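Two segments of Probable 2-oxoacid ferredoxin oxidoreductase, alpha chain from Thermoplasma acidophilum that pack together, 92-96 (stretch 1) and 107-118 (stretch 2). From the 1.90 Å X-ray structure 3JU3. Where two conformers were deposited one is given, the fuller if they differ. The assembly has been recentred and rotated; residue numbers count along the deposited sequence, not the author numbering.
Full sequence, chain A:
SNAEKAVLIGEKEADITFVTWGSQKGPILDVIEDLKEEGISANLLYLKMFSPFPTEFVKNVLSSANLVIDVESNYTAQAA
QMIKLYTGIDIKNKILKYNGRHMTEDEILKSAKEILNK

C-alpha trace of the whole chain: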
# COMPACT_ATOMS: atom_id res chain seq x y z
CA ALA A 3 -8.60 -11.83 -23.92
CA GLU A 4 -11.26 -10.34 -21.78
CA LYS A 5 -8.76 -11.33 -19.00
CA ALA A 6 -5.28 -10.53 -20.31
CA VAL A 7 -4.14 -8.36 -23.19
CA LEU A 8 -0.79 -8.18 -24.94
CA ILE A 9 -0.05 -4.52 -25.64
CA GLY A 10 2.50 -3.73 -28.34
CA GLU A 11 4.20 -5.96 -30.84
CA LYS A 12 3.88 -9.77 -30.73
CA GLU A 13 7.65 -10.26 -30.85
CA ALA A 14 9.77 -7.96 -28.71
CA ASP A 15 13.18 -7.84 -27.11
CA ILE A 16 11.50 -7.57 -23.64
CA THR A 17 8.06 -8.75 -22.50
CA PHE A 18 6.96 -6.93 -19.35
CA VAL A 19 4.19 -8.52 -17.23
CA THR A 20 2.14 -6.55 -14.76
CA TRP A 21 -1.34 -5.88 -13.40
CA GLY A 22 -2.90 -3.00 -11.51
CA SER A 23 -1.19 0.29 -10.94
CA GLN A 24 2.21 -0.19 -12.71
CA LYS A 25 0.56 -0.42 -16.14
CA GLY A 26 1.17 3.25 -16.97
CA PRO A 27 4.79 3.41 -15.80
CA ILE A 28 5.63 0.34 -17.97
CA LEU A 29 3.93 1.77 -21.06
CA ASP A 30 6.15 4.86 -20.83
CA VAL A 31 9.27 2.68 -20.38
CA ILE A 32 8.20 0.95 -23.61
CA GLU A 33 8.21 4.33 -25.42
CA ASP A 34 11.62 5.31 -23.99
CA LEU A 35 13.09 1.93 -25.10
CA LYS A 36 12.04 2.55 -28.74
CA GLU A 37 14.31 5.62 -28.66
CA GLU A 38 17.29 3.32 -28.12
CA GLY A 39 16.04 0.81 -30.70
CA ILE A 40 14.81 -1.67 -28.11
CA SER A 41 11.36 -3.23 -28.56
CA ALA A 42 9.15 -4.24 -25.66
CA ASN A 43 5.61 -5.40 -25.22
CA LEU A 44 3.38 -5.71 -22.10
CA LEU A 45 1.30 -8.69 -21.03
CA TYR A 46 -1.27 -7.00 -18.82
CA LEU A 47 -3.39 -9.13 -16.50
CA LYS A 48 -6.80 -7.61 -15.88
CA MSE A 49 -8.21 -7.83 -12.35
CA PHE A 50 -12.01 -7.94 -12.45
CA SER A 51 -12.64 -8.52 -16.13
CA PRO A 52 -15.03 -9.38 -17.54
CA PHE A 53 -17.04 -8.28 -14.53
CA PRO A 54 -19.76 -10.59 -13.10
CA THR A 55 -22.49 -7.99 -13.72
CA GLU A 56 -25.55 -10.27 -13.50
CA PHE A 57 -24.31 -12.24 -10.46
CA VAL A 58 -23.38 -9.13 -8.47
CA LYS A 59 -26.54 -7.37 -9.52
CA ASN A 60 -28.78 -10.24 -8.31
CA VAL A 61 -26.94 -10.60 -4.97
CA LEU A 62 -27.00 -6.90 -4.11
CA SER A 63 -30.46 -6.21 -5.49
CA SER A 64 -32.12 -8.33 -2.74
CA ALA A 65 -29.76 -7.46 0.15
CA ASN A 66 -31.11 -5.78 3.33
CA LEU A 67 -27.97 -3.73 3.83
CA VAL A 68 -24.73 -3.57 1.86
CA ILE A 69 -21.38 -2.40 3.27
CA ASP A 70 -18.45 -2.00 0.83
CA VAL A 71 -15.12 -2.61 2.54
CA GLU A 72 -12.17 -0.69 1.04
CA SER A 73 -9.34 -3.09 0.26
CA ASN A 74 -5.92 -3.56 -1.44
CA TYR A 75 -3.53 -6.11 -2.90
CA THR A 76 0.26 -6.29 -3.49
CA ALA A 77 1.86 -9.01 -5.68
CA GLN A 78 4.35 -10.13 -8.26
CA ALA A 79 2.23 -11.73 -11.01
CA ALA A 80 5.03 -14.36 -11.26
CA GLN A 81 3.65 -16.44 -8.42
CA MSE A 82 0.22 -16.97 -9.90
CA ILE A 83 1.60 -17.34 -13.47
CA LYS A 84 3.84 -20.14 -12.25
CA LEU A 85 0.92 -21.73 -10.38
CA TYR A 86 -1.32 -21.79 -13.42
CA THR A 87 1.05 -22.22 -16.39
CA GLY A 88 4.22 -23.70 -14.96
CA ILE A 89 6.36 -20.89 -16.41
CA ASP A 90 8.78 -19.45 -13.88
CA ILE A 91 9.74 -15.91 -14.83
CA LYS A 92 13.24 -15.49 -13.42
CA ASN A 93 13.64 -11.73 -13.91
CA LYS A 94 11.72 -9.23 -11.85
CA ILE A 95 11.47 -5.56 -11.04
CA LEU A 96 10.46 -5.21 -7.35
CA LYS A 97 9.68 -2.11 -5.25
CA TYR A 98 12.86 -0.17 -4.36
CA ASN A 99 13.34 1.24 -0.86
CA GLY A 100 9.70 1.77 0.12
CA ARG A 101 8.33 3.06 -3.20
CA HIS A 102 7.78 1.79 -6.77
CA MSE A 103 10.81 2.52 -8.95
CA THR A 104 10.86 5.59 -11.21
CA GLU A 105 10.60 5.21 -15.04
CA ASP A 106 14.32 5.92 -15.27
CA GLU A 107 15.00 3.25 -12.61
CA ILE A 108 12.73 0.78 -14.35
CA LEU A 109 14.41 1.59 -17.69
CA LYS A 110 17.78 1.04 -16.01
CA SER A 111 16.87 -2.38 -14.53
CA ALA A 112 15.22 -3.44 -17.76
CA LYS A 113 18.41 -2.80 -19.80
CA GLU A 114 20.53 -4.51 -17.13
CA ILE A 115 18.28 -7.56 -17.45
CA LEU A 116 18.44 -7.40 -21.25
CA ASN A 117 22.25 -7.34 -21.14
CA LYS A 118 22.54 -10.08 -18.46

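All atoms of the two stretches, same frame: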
# COMPACT_ATOMS: atom_id res chain seq x y z
N LYS A 92 12.10 -15.73 -14.32
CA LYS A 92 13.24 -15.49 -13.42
C LYS A 92 13.62 -14.03 -13.16
O LYS A 92 14.18 -13.71 -12.11
CB LYS A 92 14.45 -16.37 -13.75
CG LYS A 92 14.30 -17.76 -13.15
CD LYS A 92 15.39 -18.69 -13.61
CE LYS A 92 14.89 -20.12 -13.62
NZ LYS A 92 16.00 -21.07 -13.90
N ASN A 93 13.27 -13.13 -14.08
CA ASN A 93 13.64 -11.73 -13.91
C ASN A 93 12.51 -10.91 -13.37
O ASN A 93 11.36 -11.05 -13.81
CB ASN A 93 14.15 -11.12 -15.21
CG ASN A 93 15.29 -11.89 -15.79
OD1 ASN A 93 16.40 -11.86 -15.27
ND2 ASN A 93 15.02 -12.59 -16.89
N LYS A 94 12.81 -10.01 -12.44
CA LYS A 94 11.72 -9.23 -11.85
C LYS A 94 12.17 -7.83 -11.50
O LYS A 94 13.36 -7.58 -11.28
CB LYS A 94 11.10 -9.98 -10.64
CG LYS A 94 12.03 -10.10 -9.44
CD LYS A 94 11.66 -11.29 -8.55
CE LYS A 94 12.69 -11.48 -7.43
NZ LYS A 94 14.07 -11.76 -7.95
N ILE A 95 11.23 -6.90 -11.50
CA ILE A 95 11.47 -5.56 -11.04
C ILE A 95 10.56 -5.39 -9.83
O ILE A 95 9.34 -5.36 -9.97
CB ILE A 95 11.18 -4.54 -12.17
CG1 ILE A 95 12.25 -4.67 -13.26
CG2 ILE A 95 11.03 -3.08 -11.63
CD1 ILE A 95 12.11 -3.73 -14.41
N LEU A 96 11.17 -5.36 -8.64
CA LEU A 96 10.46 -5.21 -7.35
C LEU A 96 10.43 -3.75 -6.92
O LEU A 96 11.14 -2.92 -7.49
CB LEU A 96 11.20 -6.00 -6.26
CG LEU A 96 11.49 -7.49 -6.49
CD1 LEU A 96 12.07 -8.16 -5.23
CD2 LEU A 96 10.23 -8.21 -6.97
N GLU A 107 14.50 4.42 -13.34
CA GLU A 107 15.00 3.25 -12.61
C GLU A 107 14.53 1.96 -13.24
O GLU A 107 15.29 0.98 -13.30
CB GLU A 107 14.60 3.30 -11.14
CG GLU A 107 15.47 4.23 -10.30
CD GLU A 107 14.94 4.43 -8.90
OE1 GLU A 107 13.86 3.87 -8.58
OE2 GLU A 107 15.60 5.14 -8.11
N ILE A 108 13.28 1.95 -13.70
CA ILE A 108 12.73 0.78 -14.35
C ILE A 108 13.49 0.55 -15.66
O ILE A 108 13.90 -0.58 -15.97
CB ILE A 108 11.18 0.93 -14.63
CG1 ILE A 108 10.39 1.01 -13.32
CG2 ILE A 108 10.67 -0.25 -15.50
CD1 ILE A 108 8.91 1.27 -13.54
N LEU A 109 13.66 1.62 -16.43
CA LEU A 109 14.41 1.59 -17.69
C LEU A 109 15.80 0.98 -17.43
O LEU A 109 16.22 0.02 -18.12
CB LEU A 109 14.50 3.00 -18.28
CG LEU A 109 15.11 3.28 -19.65
CD1 LEU A 109 14.50 2.36 -20.66
CD2 LEU A 109 14.84 4.72 -20.06
N LYS A 110 16.46 1.50 -16.41
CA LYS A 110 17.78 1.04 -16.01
C LYS A 110 17.81 -0.46 -15.77
O LYS A 110 18.65 -1.15 -16.36
CB LYS A 110 18.29 1.79 -14.76
CG LYS A 110 19.81 1.73 -14.60
CD LYS A 110 20.28 2.63 -13.49
CE LYS A 110 21.72 2.32 -13.15
NZ LYS A 110 21.78 1.02 -12.42
N SER A 111 16.91 -0.96 -14.90
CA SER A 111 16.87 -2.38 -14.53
C SER A 111 16.58 -3.25 -15.72
O SER A 111 17.13 -4.36 -15.85
CB SER A 111 15.78 -2.68 -13.51
OG SER A 111 15.81 -1.79 -12.44
N ALA A 112 15.65 -2.77 -16.54
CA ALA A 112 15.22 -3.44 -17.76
C ALA A 112 16.40 -3.71 -18.74
O ALA A 112 16.57 -4.82 -19.27
CB ALA A 112 14.10 -2.64 -18.45
N LYS A 113 17.21 -2.68 -18.95
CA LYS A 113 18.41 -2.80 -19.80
C LYS A 113 19.45 -3.74 -19.17
O LYS A 113 20.00 -4.60 -19.88
CB LYS A 113 18.97 -1.43 -20.14
CG LYS A 113 18.06 -0.69 -21.09
CD LYS A 113 18.71 0.56 -21.67
CE LYS A 113 18.52 1.73 -20.74
NZ LYS A 113 19.18 2.98 -21.23
N GLU A 114 19.68 -3.59 -17.87
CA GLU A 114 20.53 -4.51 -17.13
C GLU A 114 20.11 -5.96 -17.36
O GLU A 114 20.95 -6.83 -17.57
CB GLU A 114 20.52 -4.20 -15.63
CG GLU A 114 21.53 -5.01 -14.83
CD GLU A 114 21.45 -4.76 -13.33
OE1 GLU A 114 20.32 -4.77 -12.79
OE2 GLU A 114 22.52 -4.56 -12.69
N ILE A 115 18.80 -6.21 -17.34
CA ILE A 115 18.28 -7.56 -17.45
C ILE A 115 18.47 -8.07 -18.88
O ILE A 115 18.84 -9.24 -19.12
CB ILE A 115 16.74 -7.62 -17.02
CG1 ILE A 115 16.61 -7.56 -15.48
CG2 ILE A 115 16.07 -8.86 -17.59
CD1 ILE A 115 15.20 -7.24 -14.94
N LEU A 116 18.20 -7.18 -19.83
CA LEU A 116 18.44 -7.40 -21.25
C LEU A 116 19.90 -7.81 -21.53
O LEU A 116 20.16 -8.78 -22.25
CB LEU A 116 18.08 -6.12 -22.01
CG LEU A 116 18.19 -6.13 -23.53
CD1 LEU A 116 17.35 -7.25 -24.16
CD2 LEU A 116 17.77 -4.78 -24.04
N ASN A 117 20.84 -7.08 -20.94
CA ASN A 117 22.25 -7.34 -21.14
C ASN A 117 22.85 -8.47 -20.28
O ASN A 117 24.01 -8.87 -20.49
CB ASN A 117 23.01 -6.03 -20.99
CG ASN A 117 22.83 -5.12 -22.18
OD1 ASN A 117 23.44 -5.34 -23.22
ND2 ASN A 117 22.00 -4.09 -22.04
N LYS A 118 22.07 -8.99 -19.33
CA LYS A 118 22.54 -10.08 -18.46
C LYS A 118 22.66 -11.41 -19.19
O LYS A 118 23.79 -11.90 -19.37
CB LYS A 118 21.67 -10.19 -17.17
CG LYS A 118 22.47 -10.56 -15.91
CD LYS A 118 21.67 -10.45 -14.60
CE LYS A 118 20.40 -11.31 -14.60
NZ LYS A 118 19.28 -10.67 -15.39
OXT LYS A 118 21.68 -12.03 -19.64

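The helix of stretch 2 runs nearly antiparallel to the short strand of stretch 1, with 170° between their N-to-C directions and a closest axial approach of 9.3 Å; the contact buries 287 Å². Near the start of stretch 2, Ile 108 has its CA-to-CB bond sideways to stretch 1, yet its CG2 lies 3.9 Å from Ile 95 CD1, an apolar contact. One turn on, Ser 111 points toward stretch 1: its CB is also 3.9 Å from Ile 95 CD1. Its hydroxyl is engaged within the helix, Ser 111 OG donating to Glu 107 O at 2.9 Å, so the serine meets the isoleucine through carbon. Ala 112 is approached through its backbone, with N 4.2 Å from Ile 95 CD1; that N donates to Ile 108 O at 2.9 Å. Ile 115, another turn along, spans Asn 93 and Ile 95, whose CA-to-CB bonds point toward the helix: its CD1 is 4.3 Å from Ile 95 CG1, and its CG2 is 3.6 Å from Asn 93 CG. Between them, the CA-to-CB bond of Lys 94 points away, and its backbone O lies 4.1 Å from Ile 115 CD1. At the chain terminus, Lys 118 NZ donates a hydrogen bond to Asn 93 OD1 at 3.1 Å, the one hydrogen bond across the contact.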